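Long-range contact in uncharacterized protein (Thermus thermophilus HB8, PDB 6SCE), which is a nuclease of Type III CRISPR defence that cuts DNA when activated by cyclic oligoadenylate: residues E153-G167 / A170-H184. Sequence-based numbering, arbitrary orientation.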
loop_
_atom_site.group_PDB
_atom_site.type_symbol
_atom_site.label_atom_id
_atom_site.label_comp_id
_atom_site.label_asym_id
_atom_site.label_seq_id
_atom_site.Cartn_x
_atom_site.Cartn_y
_atom_site.Cartn_z
ATOM N N GLU A 153 -13.568 -19.748 5.656
ATOM C CA GLU A 153 -13.208 -19.601 7.057
ATOM C C GLU A 153 -14.448 -19.833 7.886
ATOM O O GLU A 153 -15.404 -19.035 7.827
ATOM C CB GLU A 153 -12.666 -18.194 7.366
ATOM C CG GLU A 153 -11.369 -17.840 6.660
ATOM C CD GLU A 153 -10.146 -18.587 7.185
ATOM O OE1 GLU A 153 -10.193 -19.197 8.273
ATOM O OE2 GLU A 153 -9.128 -18.579 6.476
ATOM N N ALA A 154 -14.434 -20.909 8.677
ATOM C CA ALA A 154 -15.478 -21.121 9.650
ATOM C C ALA A 154 -15.295 -20.147 10.804
ATOM O O ALA A 154 -14.196 -19.684 11.101
ATOM C CB ALA A 154 -15.487 -22.576 10.152
ATOM N N TRP A 155 -16.392 -19.807 11.449
ATOM C CA TRP A 155 -16.337 -18.852 12.516
ATOM C C TRP A 155 -17.433 -19.092 13.507
ATOM O O TRP A 155 -18.424 -19.733 13.189
ATOM C CB TRP A 155 -16.421 -17.442 11.939
ATOM C CG TRP A 155 -17.649 -17.242 11.136
ATOM C CD1 TRP A 155 -17.862 -17.619 9.844
ATOM C CD2 TRP A 155 -18.841 -16.651 11.585
ATOM N NE1 TRP A 155 -19.107 -17.272 9.449
ATOM C CE2 TRP A 155 -19.750 -16.688 10.505
ATOM C CE3 TRP A 155 -19.239 -16.093 12.784
ATOM C CZ2 TRP A 155 -21.022 -16.185 10.593
ATOM C CZ3 TRP A 155 -20.508 -15.573 12.869
ATOM C CH2 TRP A 155 -21.389 -15.629 11.782
ATOM N N GLU A 156 -17.234 -18.576 14.707
ATOM C CA GLU A 156 -18.243 -18.609 15.754
ATOM C C GLU A 156 -18.173 -17.355 16.585
ATOM O O GLU A 156 -17.071 -16.812 16.846
ATOM C CB GLU A 156 -18.043 -19.837 16.631
ATOM C CG GLU A 156 -16.678 -19.915 17.266
ATOM C CD GLU A 156 -16.480 -21.213 18.006
ATOM O OE1 GLU A 156 -16.184 -21.149 19.225
ATOM O OE2 GLU A 156 -16.661 -22.276 17.365
ATOM N N ARG A 157 -19.342 -16.891 17.013
ATOM C CA ARG A 157 -19.443 -15.660 17.760
ATOM C C ARG A 157 -18.858 -15.825 19.153
ATOM O O ARG A 157 -19.064 -16.848 19.806
ATOM C CB ARG A 157 -20.884 -15.175 17.856
ATOM C CG ARG A 157 -21.513 -14.741 16.515
ATOM C CD ARG A 157 -20.997 -13.374 16.101
ATOM N NE ARG A 157 -21.365 -12.366 17.079
ATOM C CZ ARG A 157 -22.519 -11.715 17.103
ATOM N NH1 ARG A 157 -23.444 -11.930 16.166
ATOM N NH2 ARG A 157 -22.753 -10.843 18.069
ATOM N N VAL A 158 -18.143 -14.808 19.604
ATOM C CA VAL A 158 -17.540 -14.831 20.933
ATOM C C VAL A 158 -17.682 -13.468 21.501
ATOM O O VAL A 158 -17.934 -12.489 20.778
ATOM C CB VAL A 158 -16.048 -15.225 20.922
ATOM C CG1 VAL A 158 -15.878 -16.666 20.514
ATOM C CG2 VAL A 158 -15.232 -14.282 20.034
ATOM N N SER A 159 -17.498 -13.379 22.806
ATOM C CA SER A 159 -17.531 -12.111 23.456
ATOM C C SER A 159 -16.399 -11.238 22.882
ATOM O O SER A 159 -15.293 -11.730 22.702
ATOM C CB SER A 159 -17.326 -12.301 24.971
ATOM O OG SER A 159 -17.162 -11.033 25.523
ATOM N N PRO A 160 -16.657 -9.952 22.608
ATOM C CA PRO A 160 -15.552 -9.159 22.035
ATOM C C PRO A 160 -14.504 -8.749 23.069
ATOM O O PRO A 160 -14.795 -8.737 24.266
ATOM C CB PRO A 160 -16.270 -7.920 21.494
ATOM C CG PRO A 160 -17.428 -7.770 22.417
ATOM C CD PRO A 160 -17.907 -9.181 22.614
ATOM N N PRO A 161 -13.289 -8.407 22.613
ATOM C CA PRO A 161 -12.288 -7.978 23.578
ATOM C C PRO A 161 -12.747 -6.749 24.342
ATOM O O PRO A 161 -13.399 -5.838 23.788
ATOM C CB PRO A 161 -11.040 -7.678 22.714
ATOM C CG PRO A 161 -11.251 -8.426 21.429
ATOM C CD PRO A 161 -12.738 -8.535 21.242
ATOM N N GLY A 162 -12.427 -6.724 25.638
ATOM C CA GLY A 162 -12.886 -5.650 26.482
ATOM C C GLY A 162 -12.326 -4.314 26.063
ATOM O O GLY A 162 -12.902 -3.298 26.383
ATOM N N ALA A 163 -11.212 -4.309 25.324
ATOM C CA ALA A 163 -10.581 -3.064 24.899
ATOM C C ALA A 163 -11.401 -2.232 23.875
ATOM O O ALA A 163 -11.167 -1.044 23.723
ATOM C CB ALA A 163 -9.196 -3.346 24.363
ATOM N N PHE A 164 -12.336 -2.860 23.186
ATOM C CA PHE A 164 -13.211 -2.165 22.240
ATOM C C PHE A 164 -14.320 -1.395 22.960
ATOM O O PHE A 164 -14.787 -1.824 24.025
ATOM C CB PHE A 164 -13.855 -3.164 21.264
ATOM C CG PHE A 164 -12.957 -3.572 20.124
ATOM C CD1 PHE A 164 -12.080 -4.621 20.266
ATOM C CD2 PHE A 164 -12.969 -2.881 18.913
ATOM C CE1 PHE A 164 -11.246 -4.995 19.225
ATOM C CE2 PHE A 164 -12.140 -3.250 17.881
ATOM C CZ PHE A 164 -11.279 -4.302 18.032
ATOM N N PRO A 165 -14.784 -0.283 22.360
ATOM C CA PRO A 165 -15.943 0.377 22.921
ATOM C C PRO A 165 -17.187 -0.492 22.841
ATOM O O PRO A 165 -17.193 -1.528 22.156
ATOM C CB PRO A 165 -16.086 1.640 22.055
ATOM C CG PRO A 165 -14.760 1.836 21.441
ATOM C CD PRO A 165 -14.283 0.442 21.184
ATOM N N PRO A 166 -18.241 -0.101 23.581
ATOM C CA PRO A 166 -19.480 -0.878 23.594
ATOM C C PRO A 166 -20.056 -1.059 22.192
ATOM O O PRO A 166 -19.961 -0.159 21.366
ATOM C CB PRO A 166 -20.431 -0.021 24.460
ATOM C CG PRO A 166 -19.524 0.772 25.350
ATOM C CD PRO A 166 -18.280 1.036 24.530
ATOM N N GLY A 167 -20.644 -2.216 21.929
ATOM C CA GLY A 167 -21.328 -2.418 20.674
ATOM C C GLY A 167 -20.577 -3.288 19.692
ATOM O O GLY A 167 -21.168 -3.752 18.737
ATOM N N ALA A 170 -17.873 -9.875 17.746
ATOM C CA ALA A 170 -16.639 -10.602 17.457
ATOM C C ALA A 170 -16.866 -12.047 17.092
ATOM O O ALA A 170 -17.872 -12.669 17.464
ATOM C CB ALA A 170 -15.675 -10.492 18.623
ATOM N N ALA A 171 -15.928 -12.581 16.331
ATOM C CA ALA A 171 -15.955 -13.984 15.942
ATOM C C ALA A 171 -14.573 -14.588 16.063
ATOM O O ALA A 171 -13.582 -13.974 15.696
ATOM C CB ALA A 171 -16.419 -14.125 14.522
ATOM N N ARG A 172 -14.516 -15.810 16.557
ATOM C CA ARG A 172 -13.323 -16.596 16.524
ATOM C C ARG A 172 -13.358 -17.456 15.277
ATOM O O ARG A 172 -14.404 -17.932 14.874
ATOM C CB ARG A 172 -13.260 -17.455 17.781
ATOM C CG ARG A 172 -11.976 -18.187 17.941
ATOM C CD ARG A 172 -11.936 -18.897 19.288
ATOM N NE ARG A 172 -12.773 -20.084 19.274
ATOM C CZ ARG A 172 -12.384 -21.278 18.822
ATOM N NH1 ARG A 172 -11.154 -21.462 18.334
ATOM N NH2 ARG A 172 -13.233 -22.302 18.857
ATOM N N LEU A 173 -12.207 -17.615 14.647
ATOM C CA LEU A 173 -12.064 -18.460 13.483
ATOM C C LEU A 173 -11.276 -19.687 13.920
ATOM O O LEU A 173 -10.048 -19.621 14.079
ATOM C CB LEU A 173 -11.330 -17.728 12.358
ATOM C CG LEU A 173 -12.142 -16.742 11.517
ATOM C CD1 LEU A 173 -12.890 -15.731 12.346
ATOM C CD2 LEU A 173 -11.184 -16.032 10.563
ATOM N N PRO A 174 -11.964 -20.821 14.107
ATOM C CA PRO A 174 -11.226 -21.970 14.660
ATOM C C PRO A 174 -10.033 -22.381 13.799
ATOM O O PRO A 174 -9.048 -22.846 14.340
ATOM C CB PRO A 174 -12.294 -23.065 14.720
ATOM C CG PRO A 174 -13.560 -22.289 14.985
ATOM C CD PRO A 174 -13.416 -21.096 14.059
ATOM N N GLY A 175 -10.103 -22.157 12.491
ATOM C CA GLY A 175 -8.981 -22.401 11.589
ATOM C C GLY A 175 -7.863 -21.362 11.570
ATOM O O GLY A 175 -6.936 -21.486 10.778
ATOM N N ARG A 176 -7.961 -20.312 12.390
ATOM C CA ARG A 176 -6.959 -19.233 12.388
ATOM C C ARG A 176 -6.616 -18.885 13.796
ATOM O O ARG A 176 -7.220 -18.002 14.397
ATOM C CB ARG A 176 -7.469 -17.967 11.704
ATOM C CG ARG A 176 -7.875 -18.140 10.259
ATOM C CD ARG A 176 -6.868 -17.556 9.319
ATOM N NE ARG A 176 -6.823 -18.311 8.082
ATOM C CZ ARG A 176 -5.852 -18.214 7.188
ATOM N NH1 ARG A 176 -4.828 -17.380 7.389
ATOM N NH2 ARG A 176 -5.906 -18.960 6.090
ATOM N N GLU A 177 -5.589 -19.556 14.310
ATOM C CA GLU A 177 -5.111 -19.345 15.670
ATOM C C GLU A 177 -4.585 -17.911 15.815
ATOM O O GLU A 177 -4.059 -17.361 14.866
ATOM C CB GLU A 177 -3.979 -20.361 15.902
ATOM C CG GLU A 177 -3.359 -20.395 17.279
ATOM C CD GLU A 177 -2.175 -21.357 17.340
ATOM O OE1 GLU A 177 -1.886 -22.021 16.314
ATOM O OE2 GLU A 177 -1.535 -21.442 18.415
ATOM N N GLY A 178 -4.750 -17.318 16.980
ATOM C CA GLY A 178 -3.993 -16.097 17.327
ATOM C C GLY A 178 -4.697 -14.768 17.148
ATOM O O GLY A 178 -4.163 -13.721 17.508
ATOM N N GLY A 179 -5.910 -14.798 16.604
ATOM C CA GLY A 179 -6.660 -13.584 16.396
ATOM C C GLY A 179 -8.138 -13.736 16.619
ATOM O O GLY A 179 -8.681 -14.859 16.655
ATOM N N VAL A 180 -8.795 -12.602 16.816
ATOM C CA VAL A 180 -10.251 -12.520 16.871
ATOM C C VAL A 180 -10.691 -11.505 15.824
ATOM O O VAL A 180 -10.098 -10.436 15.762
ATOM C CB VAL A 180 -10.723 -12.027 18.253
ATOM C CG1 VAL A 180 -12.242 -12.062 18.350
ATOM C CG2 VAL A 180 -10.111 -12.864 19.369
ATOM N N PHE A 181 -11.733 -11.832 15.051
ATOM C CA PHE A 181 -12.244 -10.935 14.024
ATOM C C PHE A 181 -13.327 -10.084 14.663
ATOM O O PHE A 181 -14.370 -10.615 15.083
ATOM C CB PHE A 181 -12.829 -11.771 12.891
ATOM C CG PHE A 181 -13.293 -10.946 11.720
ATOM C CD1 PHE A 181 -12.361 -10.411 10.853
ATOM C CD2 PHE A 181 -14.649 -10.734 11.484
ATOM C CE1 PHE A 181 -12.752 -9.650 9.758
ATOM C CE2 PHE A 181 -15.050 -9.983 10.385
ATOM C CZ PHE A 181 -14.106 -9.437 9.536
ATOM N N VAL A 182 -13.088 -8.778 14.780
ATOM C CA VAL A 182 -13.990 -7.897 15.480
ATOM C C VAL A 182 -14.607 -6.913 14.463
ATOM O O VAL A 182 -13.904 -6.332 13.634
ATOM C CB VAL A 182 -13.257 -7.121 16.623
ATOM C CG1 VAL A 182 -14.202 -6.255 17.431
ATOM C CG2 VAL A 182 -12.543 -8.106 17.563
ATOM N N VAL A 183 -15.915 -6.761 14.519
ATOM C CA VAL A 183 -16.634 -5.719 13.744
ATOM C C VAL A 183 -17.234 -4.721 14.694
ATOM O O VAL A 183 -18.034 -5.052 15.569
ATOM C CB VAL A 183 -17.678 -6.308 12.803
ATOM C CG1 VAL A 183 -18.460 -5.202 12.110
ATOM C CG2 VAL A 183 -16.993 -7.216 11.790
ATOM N N HIS A 184 -16.799 -3.491 14.550
ATOM C CA HIS A 184 -17.228 -2.407 15.402
ATOM C C HIS A 184 -17.601 -1.216 14.553
ATOM O O HIS A 184 -16.771 -0.733 13.763
ATOM C CB HIS A 184 -16.109 -2.007 16.328
ATOM C CG HIS A 184 -16.484 -0.905 17.258
ATOM N ND1 HIS A 184 -17.408 -1.071 18.269
ATOM C CD2 HIS A 184 -16.073 0.380 17.327
ATOM C CE1 HIS A 184 -17.554 0.073 18.911
ATOM N NE2 HIS A 184 -16.740 0.964 18.373
HETATM O O HOH W 1 -11.935 -20.864 10.717
HETATM O O HOH W 2 -19.859 -11.093 19.474
#
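Val182 packs squarely on Phe164: its CG1 lies 3.5 Å from the ring centroid, only 10° off the normal. CG1 is held anti to the backbone N (chi1 -176°), which turns this methyl onto the ring, while CG2 meets Pro161 CD at 3.7 Å. Two residues on in strand 179-184, His184 is crossed by Pro165 at about a right angle, with CD over one imidazole face, offset toward the rim; Pro166 O lies in plane at its edge, 3.4 Å from CE1. Tyr189 meets the Phe164 ring edge-to-face. The proline-rich connection between the two hairpin strands thus folds over strand 179-184. Edge strand 156-158 of a mixed sheet pairs antiparallel with 170-172 (Glu156 N to Arg172 O 2.9 Å, Arg172 N to Glu156 O 2.8 Å). Exposed Arg172 runs beside Glu156, NH2 meeting OE1 at 3.2 Å from above the carboxylate plane, the planes 85° apart. A water accepts from Arg157 NE and Ala170 N and donates to Val158 O; Glu141 salt-bridges Arg157. Glu153 OE2 salt-bridges Arg176 NE at 2.8 Å, the hydrogen bond bent and weak, and also Arg218. The chemistry implies an apolar, CH-pi packed side and a polar one: its outer Glu156-Arg172 pair probably weakened by solvent, buried Glu153 shared between two arginines.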